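PDB 1UF3: hypothetical protein TT1561 from Thermus thermophilus, which is of unknown function but binds calcium and belongs to the calcineurin-like metallophosphoesterase superfamily, so it probably acts as a metal-dependent phosphoesterase. Local coordinates for residues Thr4-Leu9 with Leu214-Ala219; Ile39-Pro44 with Pro72-Ile77; Ala47-Tyr52 with Ile77-Arg82; Ala198-Val203 with Arg220-Gly225. All coordinates share one frame; numbering follows the deposited sequence.

Interaction 1: residues Thr4-Leu9 with Leu214-Ala219; sequences TVRYIL and LLDLRA
Arg6 and Asp216 both start with CG anti to the backbone N (chi1 178° and 176°), and the Arg6 chain stays extended from CG to NE, which carries its guanidinium to the carboxylate. The two groups form a salt bridge with planes 57° apart: Arg6 NH2 donates to the syn side of Asp216 OD2 at 3.2 Å, and NE makes a weak bond to OD1. Tyr7 lies alongside Asp216, its CZ over one face of the Arg6 guanidinium. Beneath these side chains, strands 7-12 and 211-216 run antiparallel as neighbours in the six-stranded mixed sheet of the calcineurin-like fold. Ile8 and Leu215 are the hydrogen-bonded pair, Leu215 N reaching Ile8 O at 2.8 Å and Ile8 N reaching Leu215 O at 3.0 Å. Past the strand end, Leu217 N still binds Arg6 O at 2.9 Å. Asp216 OD1 also accepts from Ala219 N (3.1 Å), an Asx motif that ties the carboxylate to the following turn. On the sheet face of Ile8 and Leu215, Ile8 CD1 meets Leu217 CD1 at 3.7 Å, next to Leu183. Arg6 CD touches Arg218 CD at 3.5 Å, while Arg6 NH2 and Arg218 NH2 bond to Ala33 O and Ala62 O of the second subunit.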
loop_
_atom_site.group_PDB
_atom_site.type_symbol
_atom_site.label_atom_id
_atom_site.label_comp_id
_atom_site.label_asym_id
_atom_site.label_seq_id
_atom_site.Cartn_x
_atom_site.Cartn_y
_atom_site.Cartn_z
ATOM N N THR A 4 -7.217 -3.597 10.215
ATOM C CA THR A 4 -7.874 -4.390 11.262
ATOM C C THR A 4 -7.263 -5.772 11.376
ATOM O O THR A 4 -6.753 -6.318 10.415
ATOM C CB THR A 4 -9.368 -4.597 10.989
ATOM O OG1 THR A 4 -9.562 -4.748 9.572
ATOM C CG2 THR A 4 -10.187 -3.466 11.541
ATOM N N VAL A 5 -7.307 -6.337 12.565
ATOM C CA VAL A 5 -6.757 -7.667 12.755
ATOM C C VAL A 5 -7.781 -8.741 12.375
ATOM O O VAL A 5 -8.865 -8.774 12.945
ATOM C CB VAL A 5 -6.393 -7.895 14.213
ATOM C CG1 VAL A 5 -5.991 -9.376 14.414
ATOM C CG2 VAL A 5 -5.278 -6.943 14.620
ATOM N N ARG A 6 -7.435 -9.599 11.418
ATOM C CA ARG A 6 -8.306 -10.695 11.021
ATOM C C ARG A 6 -7.594 -12.031 11.244
ATOM O O ARG A 6 -8.210 -12.990 11.714
ATOM C CB ARG A 6 -8.722 -10.604 9.541
ATOM C CG ARG A 6 -9.598 -11.810 9.121
ATOM C CD ARG A 6 -10.326 -11.653 7.764
ATOM N NE ARG A 6 -10.935 -12.925 7.372
ATOM C CZ ARG A 6 -11.328 -13.250 6.140
ATOM N NH1 ARG A 6 -11.199 -12.389 5.137
ATOM N NH2 ARG A 6 -11.801 -14.476 5.898
ATOM N N TYR A 7 -6.303 -12.084 10.905
ATOM C CA TYR A 7 -5.505 -13.290 11.056
ATOM C C TYR A 7 -4.459 -13.142 12.138
ATOM O O TYR A 7 -3.737 -12.144 12.191
ATOM C CB TYR A 7 -4.829 -13.645 9.734
ATOM C CG TYR A 7 -5.828 -13.902 8.651
ATOM C CD1 TYR A 7 -6.285 -12.861 7.830
ATOM C CD2 TYR A 7 -6.403 -15.170 8.508
ATOM C CE1 TYR A 7 -7.292 -13.080 6.897
ATOM C CE2 TYR A 7 -7.419 -15.395 7.588
ATOM C CZ TYR A 7 -7.862 -14.343 6.786
ATOM O OH TYR A 7 -8.895 -14.561 5.911
ATOM N N ILE A 8 -4.388 -14.139 13.010
ATOM C CA ILE A 8 -3.434 -14.123 14.101
ATOM C C ILE A 8 -2.528 -15.340 14.051
ATOM O O ILE A 8 -3.015 -16.487 14.009
ATOM C CB ILE A 8 -4.147 -14.127 15.433
ATOM C CG1 ILE A 8 -5.041 -12.891 15.573
ATOM C CG2 ILE A 8 -3.158 -14.187 16.553
ATOM C CD1 ILE A 8 -5.999 -13.057 16.728
ATOM N N LEU A 9 -1.215 -15.090 14.035
ATOM C CA LEU A 9 -0.209 -16.155 14.051
ATOM C C LEU A 9 -0.021 -16.461 15.546
ATOM O O LEU A 9 0.283 -15.562 16.354
ATOM C CB LEU A 9 1.094 -15.651 13.418
ATOM C CG LEU A 9 2.247 -16.638 13.267
ATOM C CD1 LEU A 9 1.796 -17.819 12.427
ATOM C CD2 LEU A 9 3.442 -15.921 12.608
ATOM N N LEU A 214 -2.440 -20.414 12.359
ATOM C CA LEU A 214 -2.781 -19.094 11.845
ATOM C C LEU A 214 -4.305 -19.100 11.998
ATOM O O LEU A 214 -4.998 -19.841 11.286
ATOM C CB LEU A 214 -2.405 -18.937 10.374
ATOM C CG LEU A 214 -2.793 -17.548 9.813
ATOM C CD1 LEU A 214 -1.876 -16.449 10.414
ATOM C CD2 LEU A 214 -2.673 -17.555 8.302
ATOM N N LEU A 215 -4.815 -18.340 12.960
ATOM C CA LEU A 215 -6.246 -18.277 13.191
ATOM C C LEU A 215 -6.939 -17.246 12.307
ATOM O O LEU A 215 -6.429 -16.132 12.105
ATOM C CB LEU A 215 -6.575 -17.920 14.637
ATOM C CG LEU A 215 -5.689 -18.118 15.862
ATOM C CD1 LEU A 215 -6.615 -18.257 17.037
ATOM C CD2 LEU A 215 -4.748 -19.299 15.742
ATOM N N ASP A 216 -8.102 -17.624 11.787
ATOM C CA ASP A 216 -8.923 -16.731 10.981
ATOM C C ASP A 216 -10.047 -16.334 11.936
ATOM O O ASP A 216 -11.022 -17.087 12.119
ATOM C CB ASP A 216 -9.499 -17.464 9.755
ATOM C CG ASP A 216 -10.445 -16.582 8.942
ATOM O OD1 ASP A 216 -11.009 -15.649 9.524
ATOM O OD2 ASP A 216 -10.621 -16.813 7.736
ATOM N N LEU A 217 -9.908 -15.170 12.562
ATOM C CA LEU A 217 -10.889 -14.686 13.527
ATOM C C LEU A 217 -12.327 -14.647 13.074
ATOM O O LEU A 217 -13.217 -15.043 13.816
ATOM C CB LEU A 217 -10.525 -13.283 14.012
ATOM C CG LEU A 217 -9.600 -13.154 15.209
ATOM C CD1 LEU A 217 -9.192 -11.697 15.361
ATOM C CD2 LEU A 217 -10.313 -13.652 16.466
ATOM N N ARG A 218 -12.560 -14.149 11.869
ATOM C CA ARG A 218 -13.919 -14.045 11.371
ATOM C C ARG A 218 -14.559 -15.406 11.145
ATOM O O ARG A 218 -15.746 -15.570 11.381
ATOM C CB ARG A 218 -13.943 -13.229 10.076
ATOM C CG ARG A 218 -13.420 -11.810 10.261
ATOM C CD ARG A 218 -13.580 -10.987 8.981
ATOM N NE ARG A 218 -14.939 -10.495 8.849
ATOM C CZ ARG A 218 -15.475 -10.055 7.719
ATOM N NH1 ARG A 218 -14.768 -10.045 6.602
ATOM N NH2 ARG A 218 -16.731 -9.621 7.714
ATOM N N ALA A 219 -13.770 -16.382 10.718
ATOM C CA ALA A 219 -14.298 -17.727 10.462
ATOM C C ALA A 219 -14.159 -18.713 11.621
ATOM O O ALA A 219 -14.728 -19.808 11.567
ATOM C CB ALA A 219 -13.628 -18.320 9.224
#

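Interaction 2: residues Ile39-Pro44 with Pro72-Ile77; sequences IGNLMP and PQDAPI. With CA (calcium ion), chain I.
The carboxylate of Asp74 faces the backbone of Leu42 and Met43 and takes one N-H on each oxygen. Leu42 N donates to OD2 and Met43 N to OD1, both at 3.1 Å and both on the syn lone pairs, so two successive peptide N-H groups grip both oxygens and fix the rotation of the carboxylate. The Leu42 side chain crosses that of Asp74 at about a right angle, Leu42 CB 3.7 Å from Asp74 OD1. This buried carboxylate has further partners in Tyr52 OH and Gly71 N. Asn41 and Gln73 cross obliquely; Asn41 OD1 accepts from Gln73 N at 2.7 Å, the donor 41° above the carbonyl plane. Gln73 OE1 takes Lys45 N. Nearby, Ala75 O binds the calcium ion at 2.3 Å, joined by Lys45 O and Ala47 O. Gly40-Asn41 and the Gly71-Asp74 turn are consistent with the conserved motif loops that metallophosphoesterases carry after parallel strands. Here the loops lead from strand 35-39 to helix 49-59 and from strand 66-69 to helix 77-90.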
loop_
_atom_site.group_PDB
_atom_site.type_symbol
_atom_site.label_atom_id
_atom_site.label_comp_id
_atom_site.label_asym_id
_atom_site.label_seq_id
_atom_site.Cartn_x
_atom_site.Cartn_y
_atom_site.Cartn_z
ATOM N N ILE A 39 1.947 -17.652 23.912
ATOM C CA ILE A 39 1.747 -18.134 25.270
ATOM C C ILE A 39 3.019 -18.812 25.779
ATOM O O ILE A 39 3.638 -19.561 25.038
ATOM C CB ILE A 39 0.596 -19.185 25.312
ATOM C CG1 ILE A 39 -0.681 -18.628 24.658
ATOM C CG2 ILE A 39 0.286 -19.539 26.746
ATOM C CD1 ILE A 39 -1.341 -17.503 25.455
ATOM N N GLY A 40 3.395 -18.565 27.037
ATOM C CA GLY A 40 4.601 -19.186 27.582
ATOM C C GLY A 40 4.474 -20.707 27.688
ATOM O O GLY A 40 3.469 -21.266 27.262
ATOM N N ASN A 41 5.469 -21.398 28.243
ATOM C CA ASN A 41 6.700 -20.804 28.768
ATOM C C ASN A 41 7.548 -20.233 27.649
ATOM O O ASN A 41 7.860 -20.923 26.686
ATOM C CB ASN A 41 7.543 -21.869 29.506
ATOM C CG ASN A 41 6.776 -22.572 30.605
ATOM O OD1 ASN A 41 6.346 -21.954 31.580
ATOM N ND2 ASN A 41 6.600 -23.884 30.455
ATOM N N LEU A 42 7.922 -18.963 27.761
ATOM C CA LEU A 42 8.774 -18.385 26.734
ATOM C C LEU A 42 10.159 -19.015 26.887
ATOM O O LEU A 42 10.805 -19.375 25.910
ATOM C CB LEU A 42 8.918 -16.870 26.921
ATOM C CG LEU A 42 7.777 -15.921 26.522
ATOM C CD1 LEU A 42 6.532 -16.186 27.354
ATOM C CD2 LEU A 42 8.262 -14.478 26.729
HETATM N N MSE A 43 10.577 -19.146 28.143
HETATM C CA MSE A 43 11.896 -19.667 28.531
HETATM C C MSE A 43 11.772 -20.730 29.616
HETATM O O MSE A 43 10.789 -20.747 30.365
HETATM C CB MSE A 43 12.725 -18.535 29.160
HETATM C CG MSE A 43 13.269 -17.501 28.225
HETATM SE SE MSE A 43 14.707 -18.263 27.271
HETATM C CE MSE A 43 14.428 -17.338 25.584
ATOM N N PRO A 44 12.780 -21.615 29.736
ATOM C CA PRO A 44 12.755 -22.652 30.772
ATOM C C PRO A 44 13.088 -21.903 32.057
ATOM O O PRO A 44 13.670 -20.815 32.007
ATOM C CB PRO A 44 13.909 -23.575 30.381
ATOM C CG PRO A 44 14.095 -23.323 28.920
ATOM C CD PRO A 44 13.893 -21.833 28.804
ATOM N N PRO A 72 4.316 -21.095 33.573
ATOM C CA PRO A 72 4.686 -21.424 34.955
ATOM C C PRO A 72 6.202 -21.394 35.224
ATOM O O PRO A 72 6.621 -21.166 36.339
ATOM C CB PRO A 72 4.082 -22.826 35.158
ATOM C CG PRO A 72 2.923 -22.847 34.143
ATOM C CD PRO A 72 3.532 -22.179 32.954
ATOM N N GLN A 73 7.013 -21.607 34.202
ATOM C CA GLN A 73 8.464 -21.595 34.372
ATOM C C GLN A 73 9.208 -20.246 34.137
ATOM O O GLN A 73 10.426 -20.163 34.327
ATOM C CB GLN A 73 9.075 -22.677 33.481
ATOM C CG GLN A 73 8.816 -24.101 33.973
ATOM C CD GLN A 73 9.542 -25.132 33.128
ATOM O OE1 GLN A 73 10.740 -25.003 32.887
ATOM N NE2 GLN A 73 8.820 -26.154 32.666
ATOM N N ASP A 74 8.480 -19.204 33.736
ATOM C CA ASP A 74 9.086 -17.895 33.473
ATOM C C ASP A 74 9.304 -17.119 34.772
ATOM O O ASP A 74 8.825 -15.988 34.929
ATOM C CB ASP A 74 8.191 -17.088 32.510
ATOM C CG ASP A 74 8.246 -17.608 31.096
ATOM O OD1 ASP A 74 9.354 -17.646 30.506
ATOM O OD2 ASP A 74 7.182 -17.987 30.555
ATOM N N ALA A 75 10.046 -17.722 35.701
ATOM C CA ALA A 75 10.303 -17.104 36.997
ATOM C C ALA A 75 11.798 -16.886 37.309
ATOM O O ALA A 75 12.679 -17.554 36.746
ATOM C CB ALA A 75 9.638 -17.953 38.099
ATOM N N PRO A 76 12.105 -15.902 38.168
ATOM C CA PRO A 76 11.159 -15.006 38.840
ATOM C C PRO A 76 10.450 -14.070 37.840
ATOM O O PRO A 76 10.970 -13.766 36.763
ATOM C CB PRO A 76 12.043 -14.258 39.839
ATOM C CG PRO A 76 13.350 -14.176 39.104
ATOM C CD PRO A 76 13.490 -15.573 38.540
ATOM N N ILE A 77 9.259 -13.636 38.220
ATOM C CA ILE A 77 8.417 -12.782 37.389
ATOM C C ILE A 77 9.110 -11.505 36.902
ATOM O O ILE A 77 8.938 -11.086 35.762
ATOM C CB ILE A 77 7.114 -12.405 38.180
ATOM C CG1 ILE A 77 6.164 -11.555 37.322
ATOM C CG2 ILE A 77 7.482 -11.636 39.427
ATOM C CD1 ILE A 77 5.552 -12.278 36.154
HETATM CA CA CA I . 14.499 -17.892 35.312
HETATM O O HOH W 1 5.378 -25.724 32.723
HETATM O O HOH W 2 13.110 -18.432 33.325
HETATM O O HOH W 3 13.933 -15.519 34.606
HETATM O O HOH W 4 16.209 -16.550 36.494
HETATM O O HOH W 5 16.000 -18.806 37.495
#

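Interaction 3: residues Ala47-Tyr52 with Ile77-Arg82; sequences AKSRDY and IWEYLR. With CA (calcium ion), chain I.
This is a partly buried contact between two helix beginnings, 49-59 and 77-90, beside a calcium site. It combines aromatic packing on its inner side with a carboxylate-and-water network around the metal. Inside, the backbone of Tyr80 sits over the ring of Tyr52: Tyr80 CA lies 4.2 Å from the ring centroid and 7° off its normal, a CH-pi contact. The two side chains cross at about a right angle, and Tyr80 CB approaches Tyr52 CE2 at 4.1 Å. Tyr80 OH bonds to Asn96 OD1, while Tyr52 OH, besides its bond to Asp74, accepts from a water on the metal. Toward the ion, Glu79 is extended beyond CG, and its carboxylate reaches the N-terminal end of helix 49-59, where Glu79 OE2 lies 3.0 Å from Lys48 CA. That oxygen accepts from two calcium-bound waters and so acts in the second shell, through the waters; although Glu79 has been seen to bind calcium in this protein, it does not bind the ion of this chain directly. Ala47 O does, at 2.3 Å. Lys48, the N-cap residue, gives its N-H to the anti lone pair of Asp51 OD2 at 2.6 Å. Helix 77-90 thus lies beside helix 49-59, Glu83 continuing the contact with Ser49 and Tyr52, while its Arg82 makes a cation-pi contact with Trp134 of the third subunit.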
loop_
_atom_site.group_PDB
_atom_site.type_symbol
_atom_site.label_atom_id
_atom_site.label_comp_id
_atom_site.label_asym_id
_atom_site.label_seq_id
_atom_site.Cartn_x
_atom_site.Cartn_y
_atom_site.Cartn_z
ATOM N N ALA A 47 16.585 -20.143 32.512
ATOM C CA ALA A 47 16.883 -18.885 31.843
ATOM C C ALA A 47 16.904 -17.682 32.778
ATOM O O ALA A 47 16.192 -17.637 33.815
ATOM C CB ALA A 47 15.887 -18.662 30.717
ATOM N N LYS A 48 17.740 -16.716 32.403
ATOM C CA LYS A 48 17.911 -15.458 33.141
ATOM C C LYS A 48 17.621 -14.251 32.229
ATOM O O LYS A 48 17.365 -14.401 31.038
ATOM C CB LYS A 48 19.348 -15.336 33.673
ATOM C CG LYS A 48 19.762 -16.422 34.666
ATOM C CD LYS A 48 21.122 -16.084 35.312
ATOM C CE LYS A 48 21.425 -16.976 36.516
ATOM N NZ LYS A 48 21.743 -18.383 36.119
ATOM N N SER A 49 17.698 -13.052 32.794
ATOM C CA SER A 49 17.425 -11.831 32.040
ATOM C C SER A 49 17.950 -11.792 30.611
ATOM O O SER A 49 17.178 -11.591 29.667
ATOM C CB SER A 49 17.954 -10.622 32.804
ATOM O OG SER A 49 17.280 -10.484 34.040
ATOM N N ARG A 50 19.254 -11.989 30.438
ATOM C CA ARG A 50 19.840 -11.925 29.108
ATOM C C ARG A 50 19.200 -12.848 28.082
ATOM O O ARG A 50 19.242 -12.564 26.887
ATOM C CB ARG A 50 21.349 -12.186 29.160
ATOM C CG ARG A 50 21.752 -13.519 29.780
ATOM C CD ARG A 50 23.281 -13.724 29.736
ATOM N NE ARG A 50 24.011 -12.463 29.892
ATOM C CZ ARG A 50 24.415 -11.700 28.877
ATOM N NH1 ARG A 50 24.171 -12.071 27.624
ATOM N NH2 ARG A 50 25.041 -10.551 29.111
ATOM N N ASP A 51 18.617 -13.951 28.545
ATOM C CA ASP A 51 17.973 -14.899 27.639
ATOM C C ASP A 51 16.657 -14.298 27.124
ATOM O O ASP A 51 16.325 -14.402 25.946
ATOM C CB ASP A 51 17.692 -16.217 28.380
ATOM C CG ASP A 51 18.953 -16.834 28.980
ATOM O OD1 ASP A 51 19.880 -17.089 28.201
ATOM O OD2 ASP A 51 19.002 -17.065 30.211
ATOM N N TYR A 52 15.906 -13.680 28.022
ATOM C CA TYR A 52 14.643 -13.065 27.633
ATOM C C TYR A 52 14.936 -11.943 26.641
ATOM O O TYR A 52 14.202 -11.744 25.671
ATOM C CB TYR A 52 13.915 -12.541 28.873
ATOM C CG TYR A 52 13.232 -13.649 29.656
ATOM C CD1 TYR A 52 13.809 -14.186 30.805
ATOM C CD2 TYR A 52 12.012 -14.180 29.227
ATOM C CE1 TYR A 52 13.195 -15.214 31.505
ATOM C CE2 TYR A 52 11.385 -15.210 29.922
ATOM C CZ TYR A 52 11.976 -15.725 31.057
ATOM O OH TYR A 52 11.362 -16.757 31.739
ATOM N N ILE A 77 9.259 -13.636 38.220
ATOM C CA ILE A 77 8.417 -12.782 37.389
ATOM C C ILE A 77 9.110 -11.505 36.902
ATOM O O ILE A 77 8.938 -11.086 35.762
ATOM C CB ILE A 77 7.114 -12.405 38.180
ATOM C CG1 ILE A 77 6.164 -11.555 37.322
ATOM C CG2 ILE A 77 7.482 -11.636 39.427
ATOM C CD1 ILE A 77 5.552 -12.278 36.154
ATOM N N TRP A 78 9.919 -10.906 37.765
ATOM C CA TRP A 78 10.587 -9.656 37.439
ATOM C C TRP A 78 11.594 -9.681 36.309
ATOM O O TRP A 78 11.857 -8.629 35.707
ATOM C CB TRP A 78 11.214 -9.069 38.711
ATOM C CG TRP A 78 10.222 -8.963 39.858
ATOM C CD1 TRP A 78 10.299 -9.603 41.057
ATOM C CD2 TRP A 78 9.034 -8.141 39.920
ATOM N NE1 TRP A 78 9.245 -9.239 41.860
ATOM C CE2 TRP A 78 8.455 -8.344 41.190
ATOM C CE3 TRP A 78 8.416 -7.253 39.027
ATOM C CZ2 TRP A 78 7.279 -7.696 41.600
ATOM C CZ3 TRP A 78 7.236 -6.599 39.435
ATOM C CH2 TRP A 78 6.685 -6.828 40.711
ATOM N N GLU A 79 12.160 -10.849 36.000
ATOM C CA GLU A 79 13.115 -10.927 34.895
ATOM C C GLU A 79 12.363 -10.854 33.568
ATOM O O GLU A 79 12.728 -10.084 32.660
ATOM C CB GLU A 79 13.946 -12.219 34.955
ATOM C CG GLU A 79 14.790 -12.319 36.222
ATOM C CD GLU A 79 15.984 -13.275 36.099
ATOM O OE1 GLU A 79 16.838 -13.215 37.001
ATOM O OE2 GLU A 79 16.079 -14.067 35.129
ATOM N N TYR A 80 11.328 -11.681 33.446
ATOM C CA TYR A 80 10.476 -11.668 32.252
ATOM C C TYR A 80 9.936 -10.230 32.120
ATOM O O TYR A 80 10.055 -9.613 31.068
ATOM C CB TYR A 80 9.296 -12.650 32.429
ATOM C CG TYR A 80 8.023 -12.349 31.606
ATOM C CD1 TYR A 80 7.919 -12.742 30.269
ATOM C CD2 TYR A 80 6.933 -11.689 32.179
ATOM C CE1 TYR A 80 6.758 -12.493 29.519
ATOM C CE2 TYR A 80 5.756 -11.435 31.434
ATOM C CZ TYR A 80 5.677 -11.843 30.110
ATOM O OH TYR A 80 4.516 -11.646 29.370
ATOM N N LEU A 81 9.379 -9.703 33.208
ATOM C CA LEU A 81 8.788 -8.363 33.198
ATOM C C LEU A 81 9.743 -7.227 32.790
ATOM O O LEU A 81 9.362 -6.330 32.021
ATOM C CB LEU A 81 8.176 -8.036 34.562
ATOM C CG LEU A 81 7.133 -6.899 34.531
ATOM C CD1 LEU A 81 5.886 -7.399 33.766
ATOM C CD2 LEU A 81 6.727 -6.466 35.939
ATOM N N ARG A 82 10.977 -7.252 33.284
ATOM C CA ARG A 82 11.908 -6.187 32.938
ATOM C C ARG A 82 12.298 -6.169 31.488
ATOM O O ARG A 82 12.393 -5.094 30.869
ATOM C CB ARG A 82 13.186 -6.254 33.768
ATOM C CG ARG A 82 14.055 -4.997 33.561
ATOM C CD ARG A 82 14.841 -4.642 34.808
ATOM N NE ARG A 82 15.364 -3.279 34.726
ATOM C CZ ARG A 82 16.235 -2.753 35.581
ATOM N NH1 ARG A 82 16.698 -3.469 36.599
ATOM N NH2 ARG A 82 16.634 -1.501 35.423
HETATM CA CA CA I . 14.499 -17.892 35.312
HETATM O O HOH W 6 19.119 -12.368 35.295
HETATM O O HOH W 2 13.110 -18.432 33.325
HETATM O O HOH W 3 13.933 -15.519 34.606
HETATM O O HOH W 4 16.209 -16.550 36.494
HETATM O O HOH W 5 16.000 -18.806 37.495
#

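Interaction 4: residues Ala198-Val203 with Arg220-Gly225; sequences ASWVVV and RKLETG
Strand segments 199-203 and 221-225 run nearly parallel, 11° apart, yet their axes stay 9.6 Å from each other and no hydrogen bond joins them directly, so the gap is bridged by side chains, by the Arg220 backbone on the indole and by one water. Trp200 is central: CG anti to the backbone N (chi1 -177°) starts the indole toward the other strand. Arg220 CA sits over the face of the six-membered ring, 7° off its normal, a CH-pi contact, and Val202 CG2 lies over the opposite face. The strands belong to different sheets of the two-sheet calcineurin-like fold, 199-203 to the seven-stranded one and 221-226 at the border of the six-stranded one. Arg220, in a left-handed backbone conformation, and Lys221 both face Asp216 in a G1 beta bulge. Leu222 CD2 packs 3.6 Å from Trp200 CZ2. Leu222 also meets Val202 tip to tip, CD1 and Val202 CG1 being only 3.5 Å apart, a tight fit. A water donates a hydrogen bond to Ala198 O (2.6 Å) and accepts one from Arg220 NE (3.0 Å).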
loop_
_atom_site.group_PDB
_atom_site.type_symbol
_atom_site.label_atom_id
_atom_site.label_comp_id
_atom_site.label_asym_id
_atom_site.label_seq_id
_atom_site.Cartn_x
_atom_site.Cartn_y
_atom_site.Cartn_z
ATOM N N ALA A 198 -20.162 -19.260 23.766
ATOM C CA ALA A 198 -19.951 -18.428 22.588
ATOM C C ALA A 198 -18.464 -18.113 22.367
ATOM O O ALA A 198 -18.119 -17.377 21.439
ATOM C CB ALA A 198 -20.743 -17.135 22.724
ATOM N N SER A 199 -17.591 -18.685 23.203
ATOM C CA SER A 199 -16.140 -18.440 23.109
ATOM C C SER A 199 -15.380 -19.487 22.308
ATOM O O SER A 199 -15.563 -20.678 22.518
ATOM C CB SER A 199 -15.500 -18.389 24.501
ATOM O OG SER A 199 -16.182 -17.534 25.402
ATOM N N TRP A 200 -14.523 -19.033 21.397
ATOM C CA TRP A 200 -13.697 -19.909 20.580
ATOM C C TRP A 200 -12.388 -20.147 21.354
ATOM O O TRP A 200 -11.606 -19.219 21.578
ATOM C CB TRP A 200 -13.402 -19.243 19.236
ATOM C CG TRP A 200 -12.604 -20.074 18.249
ATOM C CD1 TRP A 200 -12.681 -21.429 18.060
ATOM C CD2 TRP A 200 -11.696 -19.587 17.243
ATOM N NE1 TRP A 200 -11.897 -21.809 17.008
ATOM C CE2 TRP A 200 -11.279 -20.702 16.483
ATOM C CE3 TRP A 200 -11.206 -18.316 16.906
ATOM C CZ2 TRP A 200 -10.401 -20.591 15.411
ATOM C CZ3 TRP A 200 -10.319 -18.201 15.817
ATOM C CH2 TRP A 200 -9.930 -19.329 15.089
ATOM N N VAL A 201 -12.165 -21.380 21.792
ATOM C CA VAL A 201 -10.949 -21.710 22.537
ATOM C C VAL A 201 -9.994 -22.447 21.624
ATOM O O VAL A 201 -10.317 -23.507 21.064
ATOM C CB VAL A 201 -11.247 -22.571 23.758
ATOM C CG1 VAL A 201 -9.946 -22.879 24.510
ATOM C CG2 VAL A 201 -12.224 -21.862 24.651
ATOM N N VAL A 202 -8.809 -21.871 21.481
ATOM C CA VAL A 202 -7.783 -22.401 20.607
ATOM C C VAL A 202 -6.489 -22.793 21.314
ATOM O O VAL A 202 -5.975 -22.063 22.170
ATOM C CB VAL A 202 -7.407 -21.361 19.501
ATOM C CG1 VAL A 202 -6.244 -21.898 18.643
ATOM C CG2 VAL A 202 -8.651 -21.033 18.625
ATOM N N VAL A 203 -5.993 -23.971 20.949
ATOM C CA VAL A 203 -4.723 -24.494 21.435
ATOM C C VAL A 203 -3.953 -24.322 20.138
ATOM O O VAL A 203 -4.112 -25.092 19.191
ATOM C CB VAL A 203 -4.854 -25.993 21.845
ATOM C CG1 VAL A 203 -3.495 -26.597 22.074
ATOM C CG2 VAL A 203 -5.693 -26.101 23.117
ATOM N N ARG A 220 -13.424 -18.325 12.664
ATOM C CA ARG A 220 -13.167 -19.208 13.791
ATOM C C ARG A 220 -12.626 -20.516 13.234
ATOM O O ARG A 220 -13.033 -21.616 13.637
ATOM C CB ARG A 220 -14.435 -19.455 14.605
ATOM C CG ARG A 220 -14.946 -18.199 15.249
ATOM C CD ARG A 220 -16.061 -18.483 16.196
ATOM N NE ARG A 220 -16.471 -17.254 16.855
ATOM C CZ ARG A 220 -16.968 -16.205 16.206
ATOM N NH1 ARG A 220 -17.114 -16.252 14.886
ATOM N NH2 ARG A 220 -17.310 -15.112 16.873
ATOM N N LYS A 221 -11.714 -20.376 12.277
ATOM C CA LYS A 221 -11.058 -21.499 11.630
ATOM C C LYS A 221 -9.550 -21.317 11.836
ATOM O O LYS A 221 -9.077 -20.189 11.953
ATOM C CB LYS A 221 -11.348 -21.511 10.131
ATOM C CG LYS A 221 -12.719 -21.992 9.725
ATOM C CD LYS A 221 -12.808 -22.060 8.199
ATOM C CE LYS A 221 -14.172 -22.546 7.722
ATOM N NZ LYS A 221 -14.196 -22.765 6.244
ATOM N N LEU A 222 -8.812 -22.424 11.874
ATOM C CA LEU A 222 -7.362 -22.392 12.052
ATOM C C LEU A 222 -6.679 -23.096 10.897
ATOM O O LEU A 222 -7.216 -24.066 10.346
ATOM C CB LEU A 222 -6.934 -23.140 13.316
ATOM C CG LEU A 222 -7.382 -22.723 14.709
ATOM C CD1 LEU A 222 -6.782 -23.680 15.732
ATOM C CD2 LEU A 222 -6.931 -21.308 14.982
ATOM N N GLU A 223 -5.493 -22.609 10.537
ATOM C CA GLU A 223 -4.680 -23.241 9.509
ATOM C C GLU A 223 -3.482 -23.723 10.299
ATOM O O GLU A 223 -2.985 -23.009 11.166
ATOM C CB GLU A 223 -4.262 -22.253 8.433
ATOM C CG GLU A 223 -5.336 -22.092 7.376
ATOM C CD GLU A 223 -5.044 -20.980 6.403
ATOM O OE1 GLU A 223 -5.132 -19.798 6.804
ATOM O OE2 GLU A 223 -4.723 -21.293 5.240
ATOM N N THR A 224 -3.033 -24.936 10.005
ATOM C CA THR A 224 -1.937 -25.559 10.735
ATOM C C THR A 224 -0.570 -25.558 10.065
ATOM O O THR A 224 -0.455 -25.580 8.842
ATOM C CB THR A 224 -2.342 -27.016 11.098
ATOM O OG1 THR A 224 -2.843 -27.034 12.441
ATOM C CG2 THR A 224 -1.177 -27.981 10.940
ATOM N N GLY A 225 0.474 -25.533 10.884
ATOM C CA GLY A 225 1.817 -25.546 10.342
ATOM C C GLY A 225 2.843 -25.974 11.373
ATOM O O GLY A 225 2.528 -26.110 12.556
HETATM O O HOH W 7 -16.292 -16.555 19.802
#

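Overall arrangement
The four contacts form two pairs on opposite sides of the chain's centre. Interactions 1 and 4 touch: interaction 1 contributes strand 211-216 and interaction 4 its neighbour 221-226, with Asp216 N and Lys221 O probably hydrogen-bonded. Interaction 1 is buried and joins neighbours within one sheet through backbone bonds and a salt bridge, whereas interaction 4 is partly buried and spans two sheets by hydrophobic and CH-pi packing; both also reach the second subunit. Interactions 2 and 3 share Ile77, the calcium ion and four waters. The former is buried and largely polar, the latter partly buried, mixing aromatic packing with water-mediated bonds. Centres of interactions 1 and 3 are about 30 Å apart.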